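Local coordinates for peptidoglycan hydrolase FlgJ (Sphingomonas sp. A1, PDB 2ZYC), which probably hydrolyses glycosidic bonds of periplasmic peptidoglycan so that the flagellar rod can be assembled, this chain holding its glycoside hydrolase family 73 domain, at residues Leu20-Gln30 with Val112-Phe121. The protein carries 2 engineered substitutions. Sequence-based numbering, arbitrary orientation. Where two conformers were deposited one is given.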
loop_
_atom_site.group_PDB
_atom_site.type_symbol
_atom_site.label_atom_id
_atom_site.label_comp_id
_atom_site.label_asym_id
_atom_site.label_seq_id
_atom_site.Cartn_x
_atom_site.Cartn_y
_atom_site.Cartn_z
ATOM N N LEU A 20 -9.290 -7.039 5.477
ATOM C CA LEU A 20 -9.927 -5.762 5.151
ATOM C C LEU A 20 -11.142 -5.921 4.252
ATOM O O LEU A 20 -11.867 -4.954 4.020
ATOM C CB LEU A 20 -8.935 -4.812 4.483
ATOM C CG LEU A 20 -7.689 -4.393 5.263
ATOM C CD1 LEU A 20 -6.771 -3.651 4.338
ATOM C CD2 LEU A 20 -8.070 -3.533 6.451
ATOM N N GLY A 21 -11.355 -7.136 3.750
ATOM C CA GLY A 21 -12.475 -7.459 2.873
ATOM C C GLY A 21 -12.433 -6.798 1.501
ATOM O O GLY A 21 -13.452 -6.306 1.012
ATOM N N VAL A 22 -11.246 -6.784 0.889
ATOM C CA VAL A 22 -11.044 -6.229 -0.459
ATOM C C VAL A 22 -10.084 -7.151 -1.232
ATOM O O VAL A 22 -9.381 -7.957 -0.620
ATOM C CB VAL A 22 -10.480 -4.767 -0.428
ATOM C CG1 VAL A 22 -11.382 -3.804 0.376
ATOM C CG2 VAL A 22 -9.056 -4.734 0.105
ATOM N N PRO A 23 -10.068 -7.068 -2.574
ATOM C CA PRO A 23 -9.119 -7.916 -3.329
ATOM C C PRO A 23 -7.648 -7.575 -3.052
ATOM O O PRO A 23 -7.301 -6.401 -2.905
ATOM C CB PRO A 23 -9.477 -7.638 -4.793
ATOM C CG PRO A 23 -10.868 -7.068 -4.741
ATOM C CD PRO A 23 -10.924 -6.280 -3.479
ATOM N N ALA A 24 -6.806 -8.607 -2.978
ATOM C CA ALA A 24 -5.382 -8.448 -2.680
ATOM C C ALA A 24 -4.661 -7.471 -3.612
ATOM O O ALA A 24 -3.832 -6.678 -3.163
ATOM C CB ALA A 24 -4.679 -9.804 -2.675
ATOM N N HIS A 25 -4.988 -7.509 -4.904
ATOM C CA HIS A 25 -4.285 -6.651 -5.857
ATOM C C HIS A 25 -4.572 -5.162 -5.654
ATOM O O HIS A 25 -3.794 -4.321 -6.115
ATOM C CB HIS A 25 -4.524 -7.095 -7.308
ATOM C CG HIS A 25 -5.849 -6.694 -7.877
ATOM N ND1 HIS A 25 -7.042 -7.247 -7.461
ATOM C CD2 HIS A 25 -6.160 -5.841 -8.882
ATOM C CE1 HIS A 25 -8.031 -6.730 -8.166
ATOM N NE2 HIS A 25 -7.524 -5.872 -9.032
ATOM N N PHE A 26 -5.674 -4.836 -4.970
ATOM C CA PHE A 26 -5.937 -3.424 -4.609
ATOM C C PHE A 26 -4.806 -2.896 -3.722
ATOM O O PHE A 26 -4.357 -1.754 -3.884
ATOM C CB PHE A 26 -7.269 -3.255 -3.861
ATOM C CG PHE A 26 -8.499 -3.328 -4.737
ATOM C CD1 PHE A 26 -8.449 -3.849 -6.027
ATOM C CD2 PHE A 26 -9.728 -2.893 -4.241
ATOM C CE1 PHE A 26 -9.597 -3.913 -6.820
ATOM C CE2 PHE A 26 -10.882 -2.971 -5.023
ATOM C CZ PHE A 26 -10.808 -3.487 -6.315
ATOM N N LEU A 27 -4.353 -3.734 -2.792
ATOM C CA LEU A 27 -3.298 -3.352 -1.852
ATOM C C LEU A 27 -1.912 -3.363 -2.495
ATOM O O LEU A 27 -1.065 -2.525 -2.169
ATOM C CB LEU A 27 -3.336 -4.245 -0.605
ATOM C CG LEU A 27 -4.627 -4.175 0.223
ATOM C CD1 LEU A 27 -4.517 -5.079 1.429
ATOM C CD2 LEU A 27 -4.950 -2.745 0.660
ATOM N N VAL A 28 -1.685 -4.313 -3.402
ATOM C CA VAL A 28 -0.451 -4.349 -4.199
ATOM C C VAL A 28 -0.347 -3.078 -5.044
ATOM O O VAL A 28 0.711 -2.442 -5.098
ATOM C CB VAL A 28 -0.386 -5.591 -5.123
ATOM C CG1 VAL A 28 0.857 -5.521 -6.039
ATOM C CG2 VAL A 28 -0.385 -6.888 -4.291
ATOM N N ALA A 29 -1.458 -2.713 -5.688
ATOM C CA ALA A 29 -1.517 -1.507 -6.507
ATOM C C ALA A 29 -1.203 -0.279 -5.678
ATOM O O ALA A 29 -0.399 0.567 -6.084
ATOM C CB ALA A 29 -2.879 -1.369 -7.167
ATOM N N GLN A 30 -1.817 -0.195 -4.500
ATOM C CA GLN A 30 -1.627 0.974 -3.652
ATOM C C GLN A 30 -0.167 1.140 -3.225
ATOM O O GLN A 30 0.388 2.251 -3.288
ATOM C CB GLN A 30 -2.545 0.933 -2.440
ATOM C CG GLN A 30 -2.581 2.282 -1.710
ATOM C CD GLN A 30 -3.369 2.241 -0.429
ATOM O OE1 GLN A 30 -3.870 1.190 -0.026
ATOM N NE2 GLN A 30 -3.489 3.396 0.228
ATOM N N VAL A 112 -14.043 1.226 3.406
ATOM C CA VAL A 112 -13.139 0.384 2.618
ATOM C C VAL A 112 -13.635 -1.060 2.479
ATOM O O VAL A 112 -13.640 -1.620 1.381
ATOM C CB VAL A 112 -11.703 0.408 3.191
ATOM C CG1 VAL A 112 -10.811 -0.599 2.474
ATOM C CG2 VAL A 112 -11.114 1.799 3.059
ATOM N N ALA A 113 -14.041 -1.664 3.596
ATOM C CA ALA A 113 -14.400 -3.075 3.596
ATOM C C ALA A 113 -15.473 -3.386 2.564
ATOM O O ALA A 113 -16.460 -2.664 2.446
ATOM C CB ALA A 113 -14.857 -3.515 4.980
ATOM N N GLY A 114 -15.246 -4.455 1.810
ATOM C CA GLY A 114 -16.241 -4.964 0.870
ATOM C C GLY A 114 -16.243 -4.298 -0.491
ATOM O O GLY A 114 -17.054 -4.659 -1.348
ATOM N N LYS A 115 -15.377 -3.305 -0.691
ATOM C CA LYS A 115 -15.275 -2.662 -2.004
ATOM C C LYS A 115 -14.554 -3.604 -2.968
ATOM O O LYS A 115 -13.532 -4.195 -2.623
ATOM C CB LYS A 115 -14.571 -1.304 -1.913
ATOM C CG LYS A 115 -15.317 -0.254 -1.080
ATOM C CD LYS A 115 -16.657 0.146 -1.706
ATOM C CE LYS A 115 -17.425 1.175 -0.862
ATOM N NZ LYS A 115 -17.883 0.640 0.454
ATOM N N THR A 116 -15.108 -3.768 -4.165
ATOM C CA THR A 116 -14.512 -4.665 -5.155
ATOM C C THR A 116 -14.242 -3.932 -6.460
ATOM O O THR A 116 -13.900 -4.556 -7.456
ATOM C CB THR A 116 -15.398 -5.899 -5.453
ATOM O OG1 THR A 116 -16.691 -5.457 -5.877
ATOM C CG2 THR A 116 -15.519 -6.800 -4.224
ATOM N N ASP A 117 -14.415 -2.613 -6.437
ATOM C CA ASP A 117 -14.079 -1.749 -7.562
ATOM C C ASP A 117 -12.921 -0.848 -7.136
ATOM O O ASP A 117 -12.954 -0.269 -6.049
ATOM C CB ASP A 117 -15.300 -0.916 -7.978
ATOM C CG ASP A 117 -14.960 0.153 -8.993
ATOM O OD1 ASP A 117 -14.758 -0.181 -10.179
ATOM O OD2 ASP A 117 -14.885 1.335 -8.604
ATOM N N GLY A 118 -11.900 -0.749 -7.982
ATOM C CA GLY A 118 -10.705 0.040 -7.661
ATOM C C GLY A 118 -10.993 1.476 -7.277
ATOM O O GLY A 118 -10.476 1.972 -6.274
ATOM N N HIS A 119 -11.823 2.150 -8.069
ATOM C CA HIS A 119 -12.112 3.560 -7.819
ATOM C C HIS A 119 -12.895 3.750 -6.520
ATOM O O HIS A 119 -12.595 4.662 -5.749
ATOM C CB HIS A 119 -12.841 4.204 -9.003
ATOM C CG HIS A 119 -12.732 5.696 -9.033
ATOM N ND1 HIS A 119 -13.612 6.522 -8.366
ATOM C CD2 HIS A 119 -11.833 6.512 -9.634
ATOM C CE1 HIS A 119 -13.267 7.781 -8.565
ATOM N NE2 HIS A 119 -12.187 7.802 -9.327
ATOM N N ALA A 120 -13.883 2.879 -6.281
ATOM C CA ALA A 120 -14.673 2.906 -5.043
ATOM C C ALA A 120 -13.766 2.732 -3.821
ATOM O O ALA A 120 -13.906 3.444 -2.809
ATOM C CB ALA A 120 -15.736 1.806 -5.068
ATOM N N PHE A 121 -12.840 1.781 -3.936
ATOM C CA PHE A 121 -11.860 1.496 -2.892
ATOM C C PHE A 121 -11.000 2.732 -2.617
ATOM O O PHE A 121 -10.833 3.147 -1.473
ATOM C CB PHE A 121 -11.004 0.285 -3.308
ATOM C CG PHE A 121 -9.765 0.085 -2.479
ATOM C CD1 PHE A 121 -9.850 -0.410 -1.181
ATOM C CD2 PHE A 121 -8.506 0.369 -3.012
ATOM C CE1 PHE A 121 -8.695 -0.600 -0.412
ATOM C CE2 PHE A 121 -7.349 0.178 -2.258
ATOM C CZ PHE A 121 -7.447 -0.306 -0.945
HETATM O O HOH W 1 -14.308 -6.923 -1.186
#
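Val112 opens the contact by laying its CG1 against CG1 of Val22, 3.9 Å apart, two branched apolar side chains in van der Waals contact; Val22 CG1 also touches Phe121 CD1, so Val22 sits between turn and ring. The chain then makes a type II turn from Val112 to Lys115. Ala113 CA gives a C-H...O contact to Leu20 O, and Gly114 N donates a hydrogen bond to Gly21 O (2.7 Å), joining the two segments directly. Both glycines adopt positive phi, which glycine tolerates best: Gly114 at the third position of the turn, Gly21 just after helix 3-20. The carbonyl O of Lys115 lies 3.4 Å from Pro23 CD, while its ammonium group reaches back to Lys111 O. Thr116 O lies at the edge of the Phe26 ring, 3.5 Å from Phe26 CZ. Asp117 N-caps helix 118-127, its OD2 accepting from Ala120 N. Gly118, lacking a side chain, suits a close CH-pi approach, its CA 4.2 Å from the Phe26 centroid over a face. In Phe121, CG anti to the backbone N (chi1 167°) directs the ring toward helix 24-35, and Phe26 CB makes a CH-pi contact over its face, 4.0 Å from the Phe121 centroid. The two ring planes meet obliquely at 44°, and Leu27 CD2 touches Phe121 CZ. Phe26 also touches Ile144 of helix 136-145. This packing joins the starts of helices 118-127 and 24-35, far apart in sequence, within the lysozyme-like glucosaminidase domain of family 73.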